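Local coordinates for protein homoaconitase large subunit (Methanocaldococcus jannaschii, PDB 4KP2) that forms the iron-sulfur subunit of a hydro-lyase that interconverts homocitrate and homoisocitrate through cis-homoaconitate, at residues M291-N303 with N407-L421. Numbering follows the deposited sequence.
Sequences MEEQVAVPHHPDN and NFKGRMGHINSYIYL
A296 and L421 form a single antiparallel bridge, a hydrogen-bonded pair: A296 N gives its hydrogen to L421 O at 2.8 Å, and L421 N returns one to A296 O at 3.0 Å. Strand 418-421 is an outermost strand of a parallel sheet in this aconitase-family chain, and the bridge joins a loop to its C-terminal end. The cluster site is near: the I419 side chain is about 9 Å from that of C386, a predicted [4Fe-4S] ligand. Alanine suits the bridge because its methyl lies against L421 CB without forcing the backbones apart. Next door, P298 sets CD over the Y420 ring in a CH-pi contact, 3.5 Å from the centroid, while V297 CG1 meets Y420 CE2 obliquely and V295 CG1 reaches the rim. With an alanine at Y420, P298 CD is likely to lose the ring it lies on and a gap to open beside both valines. In buried N407, chi1 of -166° swings the short amide toward 297-300, where its one NH2 serves two carbonyls, H300 O from above the carbonyl plane (2.8 Å) and V297 O weakly (2.7 Å).

The outer side, with K409 exposed, is more open. Even there K409 CE makes a CH-pi contact 3.8 Å from the H299 centroid, P298 CB covering the opposite face. P301 CD touches F408 CE1 (3.5 Å), but H300 meets F408 only obliquely. Backbone pairing and one amide thus supply the directional bonds; prolines and rings add less exacting contacts.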
loop_
_atom_site.group_PDB
_atom_site.type_symbol
_atom_site.label_atom_id
_atom_site.label_comp_id
_atom_site.label_asym_id
_atom_site.label_seq_id
_atom_site.Cartn_x
_atom_site.Cartn_y
_atom_site.Cartn_z
ATOM N N MET A 291 -8.918 36.148 -1.204
ATOM C CA MET A 291 -9.497 34.955 -1.806
ATOM C C MET A 291 -9.641 33.838 -0.780
ATOM O O MET A 291 -8.740 33.603 0.026
ATOM C CB MET A 291 -8.631 34.478 -2.972
ATOM C CG MET A 291 -9.175 33.256 -3.694
ATOM S SD MET A 291 -7.987 32.548 -4.847
ATOM C CE MET A 291 -6.697 32.019 -3.721
ATOM N N GLU A 292 -10.778 33.151 -0.814
ATOM C CA GLU A 292 -11.002 32.004 0.057
ATOM C C GLU A 292 -10.268 30.785 -0.483
ATOM O O GLU A 292 -9.749 30.805 -1.599
ATOM C CB GLU A 292 -12.495 31.692 0.170
ATOM C CG GLU A 292 -13.333 32.812 0.761
ATOM C CD GLU A 292 -14.769 32.390 1.013
ATOM O OE1 GLU A 292 -15.668 32.865 0.287
ATOM O OE2 GLU A 292 -14.999 31.582 1.937
ATOM N N GLU A 293 -10.228 29.722 0.314
ATOM C CA GLU A 293 -9.635 28.466 -0.125
ATOM C C GLU A 293 -10.541 27.774 -1.139
ATOM O O GLU A 293 -11.752 27.993 -1.152
ATOM C CB GLU A 293 -9.344 27.561 1.073
ATOM C CG GLU A 293 -8.063 27.923 1.808
ATOM C CD GLU A 293 -8.144 27.648 3.294
ATOM O OE1 GLU A 293 -8.873 28.385 3.990
ATOM O OE2 GLU A 293 -7.482 26.700 3.764
ATOM N N GLN A 294 -9.952 26.937 -1.986
ATOM C CA GLN A 294 -10.666 26.405 -3.142
ATOM C C GLN A 294 -10.866 24.888 -3.108
ATOM O O GLN A 294 -9.919 24.129 -2.900
ATOM C CB GLN A 294 -9.943 26.810 -4.429
ATOM C CG GLN A 294 -9.664 28.303 -4.543
ATOM C CD GLN A 294 -10.929 29.137 -4.617
ATOM O OE1 GLN A 294 -11.615 29.160 -5.641
ATOM N NE2 GLN A 294 -11.243 29.831 -3.530
ATOM N N VAL A 295 -12.109 24.461 -3.316
ATOM C CA VAL A 295 -12.451 23.046 -3.430
ATOM C C VAL A 295 -13.268 22.769 -4.695
ATOM O O VAL A 295 -14.380 23.277 -4.847
ATOM C CB VAL A 295 -13.254 22.560 -2.210
ATOM C CG1 VAL A 295 -13.752 21.138 -2.433
ATOM C CG2 VAL A 295 -12.410 22.649 -0.948
ATOM N N ALA A 296 -12.718 21.957 -5.594
ATOM C CA ALA A 296 -13.388 21.640 -6.854
ATOM C C ALA A 296 -14.463 20.569 -6.685
ATOM O O ALA A 296 -14.221 19.523 -6.085
ATOM C CB ALA A 296 -12.373 21.213 -7.903
ATOM N N VAL A 297 -15.647 20.836 -7.231
ATOM C CA VAL A 297 -16.779 19.925 -7.109
ATOM C C VAL A 297 -16.945 19.070 -8.370
ATOM O O VAL A 297 -16.480 19.455 -9.445
ATOM C CB VAL A 297 -18.086 20.700 -6.818
ATOM C CG1 VAL A 297 -17.900 21.614 -5.616
ATOM C CG2 VAL A 297 -18.527 21.495 -8.037
ATOM N N PRO A 298 -17.593 17.897 -8.235
ATOM C CA PRO A 298 -17.865 17.006 -9.371
ATOM C C PRO A 298 -18.594 17.714 -10.512
ATOM O O PRO A 298 -19.386 18.620 -10.252
ATOM C CB PRO A 298 -18.778 15.942 -8.757
ATOM C CG PRO A 298 -18.364 15.879 -7.343
ATOM C CD PRO A 298 -17.989 17.281 -6.955
ATOM N N HIS A 299 -18.336 17.305 -11.753
ATOM C CA HIS A 299 -17.399 16.223 -12.048
ATOM C C HIS A 299 -16.263 16.699 -12.945
ATOM O O HIS A 299 -15.786 15.955 -13.800
ATOM C CB HIS A 299 -18.122 15.056 -12.724
ATOM C CG HIS A 299 -19.186 14.430 -11.878
ATOM N ND1 HIS A 299 -18.940 13.363 -11.041
ATOM C CD2 HIS A 299 -20.503 14.717 -11.744
ATOM C CE1 HIS A 299 -20.058 13.021 -10.425
ATOM N NE2 HIS A 299 -21.022 13.827 -10.835
ATOM N N HIS A 300 -15.837 17.943 -12.752
ATOM C CA HIS A 300 -14.781 18.514 -13.578
ATOM C C HIS A 300 -13.875 19.434 -12.765
ATOM O O HIS A 300 -14.328 20.078 -11.818
ATOM C CB HIS A 300 -15.380 19.278 -14.759
ATOM C CG HIS A 300 -16.206 18.427 -15.675
ATOM N ND1 HIS A 300 -17.550 18.204 -15.471
ATOM C CD2 HIS A 300 -15.876 17.745 -16.797
ATOM C CE1 HIS A 300 -18.014 17.420 -16.430
ATOM N NE2 HIS A 300 -17.019 17.128 -17.246
ATOM N N PRO A 301 -12.585 19.496 -13.136
ATOM C CA PRO A 301 -11.610 20.348 -12.447
ATOM C C PRO A 301 -11.926 21.835 -12.577
ATOM O O PRO A 301 -11.369 22.636 -11.825
ATOM C CB PRO A 301 -10.296 20.033 -13.172
ATOM C CG PRO A 301 -10.503 18.690 -13.775
ATOM C CD PRO A 301 -11.948 18.654 -14.163
ATOM N N ASP A 302 -12.796 22.204 -13.514
ATOM C CA ASP A 302 -13.146 23.610 -13.697
ATOM C C ASP A 302 -14.396 24.019 -12.912
ATOM O O ASP A 302 -15.151 24.894 -13.339
ATOM C CB ASP A 302 -13.277 23.970 -15.183
ATOM C CG ASP A 302 -14.539 23.420 -15.812
ATOM O OD1 ASP A 302 -14.989 22.331 -15.398
ATOM O OD2 ASP A 302 -15.085 24.082 -16.722
ATOM N N ASN A 303 -14.597 23.397 -11.754
ATOM C CA ASN A 303 -15.752 23.698 -10.913
ATOM C C ASN A 303 -15.431 23.845 -9.427
ATOM O O ASN A 303 -15.725 22.949 -8.639
ATOM C CB ASN A 303 -16.826 22.621 -11.083
ATOM C CG ASN A 303 -17.574 22.737 -12.395
ATOM O OD1 ASN A 303 -17.755 23.832 -12.926
ATOM N ND2 ASN A 303 -18.023 21.604 -12.923
ATOM N N ASN A 407 -11.119 14.847 -11.745
ATOM C CA ASN A 407 -12.375 15.025 -11.033
ATOM C C ASN A 407 -13.538 14.372 -11.776
ATOM O O ASN A 407 -14.694 14.469 -11.363
ATOM C CB ASN A 407 -12.643 16.519 -10.841
ATOM C CG ASN A 407 -13.740 16.794 -9.839
ATOM O OD1 ASN A 407 -14.083 15.933 -9.031
ATOM N ND2 ASN A 407 -14.300 17.996 -9.886
ATOM N N PHE A 408 -13.215 13.691 -12.868
ATOM C CA PHE A 408 -14.219 13.162 -13.786
ATOM C C PHE A 408 -15.117 12.083 -13.179
ATOM O O PHE A 408 -14.743 11.408 -12.218
ATOM C CB PHE A 408 -13.542 12.654 -15.058
ATOM C CG PHE A 408 -12.668 13.680 -15.719
ATOM C CD1 PHE A 408 -13.072 15.003 -15.800
ATOM C CD2 PHE A 408 -11.437 13.328 -16.243
ATOM C CE1 PHE A 408 -12.269 15.951 -16.402
ATOM C CE2 PHE A 408 -10.628 14.271 -16.844
ATOM C CZ PHE A 408 -11.044 15.585 -16.925
ATOM N N LYS A 409 -16.305 11.934 -13.756
ATOM C CA LYS A 409 -17.316 11.016 -13.245
ATOM C C LYS A 409 -16.889 9.556 -13.359
ATOM O O LYS A 409 -16.629 9.059 -14.454
ATOM C CB LYS A 409 -18.639 11.233 -13.983
ATOM C CG LYS A 409 -19.802 10.427 -13.432
ATOM C CD LYS A 409 -21.079 10.702 -14.213
ATOM C CE LYS A 409 -21.436 12.181 -14.186
ATOM N NZ LYS A 409 -22.662 12.477 -14.980
ATOM N N GLY A 410 -16.826 8.874 -12.219
ATOM C CA GLY A 410 -16.455 7.472 -12.185
ATOM C C GLY A 410 -14.968 7.258 -12.375
ATOM O O GLY A 410 -14.544 6.249 -12.940
ATOM N N ARG A 411 -14.172 8.207 -11.896
ATOM C CA ARG A 411 -12.724 8.142 -12.053
ATOM C C ARG A 411 -12.087 7.184 -11.049
ATOM O O ARG A 411 -11.192 6.412 -11.398
ATOM C CB ARG A 411 -12.108 9.534 -11.910
ATOM C CG ARG A 411 -10.603 9.564 -12.107
ATOM C CD ARG A 411 -10.222 10.215 -13.426
ATOM N NE ARG A 411 -10.923 9.629 -14.565
ATOM C CZ ARG A 411 -10.644 9.908 -15.834
ATOM N NH1 ARG A 411 -9.670 10.759 -16.127
ATOM N NH2 ARG A 411 -11.331 9.333 -16.810
ATOM N N MET A 412 -12.551 7.237 -9.805
ATOM C CA MET A 412 -11.988 6.402 -8.749
ATOM C C MET A 412 -12.812 5.148 -8.475
ATOM O O MET A 412 -12.696 4.547 -7.408
ATOM C CB MET A 412 -11.819 7.203 -7.456
ATOM C CG MET A 412 -10.671 8.190 -7.482
ATOM S SD MET A 412 -10.392 8.952 -5.872
ATOM C CE MET A 412 -8.980 9.988 -6.235
ATOM N N GLY A 413 -13.644 4.754 -9.433
ATOM C CA GLY A 413 -14.412 3.533 -9.291
ATOM C C GLY A 413 -15.787 3.572 -9.927
ATOM O O GLY A 413 -15.916 3.703 -11.145
ATOM N N HIS A 414 -16.816 3.449 -9.093
ATOM C CA HIS A 414 -18.194 3.389 -9.563
ATOM C C HIS A 414 -18.576 4.661 -10.309
ATOM O O HIS A 414 -18.129 5.753 -9.959
ATOM C CB HIS A 414 -19.142 3.167 -8.384
ATOM C CG HIS A 414 -20.456 2.562 -8.769
ATOM N ND1 HIS A 414 -21.465 3.287 -9.366
ATOM C CD2 HIS A 414 -20.928 1.301 -8.634
ATOM C CE1 HIS A 414 -22.500 2.497 -9.586
ATOM N NE2 HIS A 414 -22.201 1.286 -9.151
ATOM N N ILE A 415 -19.405 4.511 -11.337
ATOM C CA ILE A 415 -19.808 5.637 -12.174
ATOM C C ILE A 415 -20.678 6.632 -11.405
ATOM O O ILE A 415 -20.804 7.794 -11.794
ATOM C CB ILE A 415 -20.543 5.153 -13.446
ATOM C CG1 ILE A 415 -20.597 6.262 -14.500
ATOM C CG2 ILE A 415 -21.936 4.637 -13.105
ATOM C CD1 ILE A 415 -19.236 6.741 -14.945
ATOM N N ASN A 416 -21.267 6.178 -10.304
ATOM C CA ASN A 416 -22.113 7.034 -9.483
ATOM C C ASN A 416 -21.401 7.505 -8.220
ATOM O O ASN A 416 -22.043 7.887 -7.241
ATOM C CB ASN A 416 -23.417 6.320 -9.127
ATOM C CG ASN A 416 -24.232 5.952 -10.351
ATOM O OD1 ASN A 416 -24.207 6.655 -11.362
ATOM N ND2 ASN A 416 -24.960 4.845 -10.267
ATOM N N SER A 417 -20.073 7.473 -8.249
ATOM C CA SER A 417 -19.269 7.953 -7.132
ATOM C C SER A 417 -18.899 9.418 -7.339
ATOM O O SER A 417 -19.038 9.951 -8.440
ATOM C CB SER A 417 -18.009 7.103 -6.971
ATOM O OG SER A 417 -17.249 7.082 -8.167
ATOM N N TYR A 418 -18.425 10.066 -6.279
ATOM C CA TYR A 418 -18.135 11.493 -6.335
ATOM C C TYR A 418 -16.733 11.824 -5.837
ATOM O O TYR A 418 -16.231 11.201 -4.901
ATOM C CB TYR A 418 -19.175 12.277 -5.535
ATOM C CG TYR A 418 -20.598 12.010 -5.969
ATOM C CD1 TYR A 418 -21.182 12.743 -6.994
ATOM C CD2 TYR A 418 -21.356 11.019 -5.358
ATOM C CE1 TYR A 418 -22.482 12.500 -7.393
ATOM C CE2 TYR A 418 -22.656 10.769 -5.750
ATOM C CZ TYR A 418 -23.213 11.512 -6.768
ATOM O OH TYR A 418 -24.508 11.264 -7.160
ATOM N N ILE A 419 -16.111 12.812 -6.473
ATOM C CA ILE A 419 -14.760 13.233 -6.123
ATOM C C ILE A 419 -14.700 14.743 -5.910
ATOM O O ILE A 419 -15.298 15.507 -6.664
ATOM C CB ILE A 419 -13.751 12.848 -7.224
ATOM C CG1 ILE A 419 -13.815 11.348 -7.510
ATOM C CG2 ILE A 419 -12.334 13.254 -6.834
ATOM C CD1 ILE A 419 -12.874 10.901 -8.602
ATOM N N TYR A 420 -13.984 15.167 -4.874
ATOM C CA TYR A 420 -13.747 16.585 -4.635
ATOM C C TYR A 420 -12.247 16.850 -4.569
ATOM O O TYR A 420 -11.495 16.068 -3.986
ATOM C CB TYR A 420 -14.419 17.038 -3.338
ATOM C CG TYR A 420 -15.926 17.134 -3.412
ATOM C CD1 TYR A 420 -16.717 15.995 -3.382
ATOM C CD2 TYR A 420 -16.558 18.368 -3.496
ATOM C CE1 TYR A 420 -18.095 16.079 -3.444
ATOM C CE2 TYR A 420 -17.937 18.462 -3.558
ATOM C CZ TYR A 420 -18.700 17.313 -3.531
ATOM O OH TYR A 420 -20.072 17.396 -3.592
ATOM N N LEU A 421 -11.813 17.952 -5.173
ATOM C CA LEU A 421 -10.394 18.296 -5.204
ATOM C C LEU A 421 -10.087 19.462 -4.272
ATOM O O LEU A 421 -10.793 20.469 -4.277
ATOM C CB LEU A 421 -9.962 18.646 -6.629
ATOM C CG LEU A 421 -10.158 17.563 -7.689
ATOM C CD1 LEU A 421 -9.737 18.077 -9.055
ATOM C CD2 LEU A 421 -9.376 16.313 -7.320
#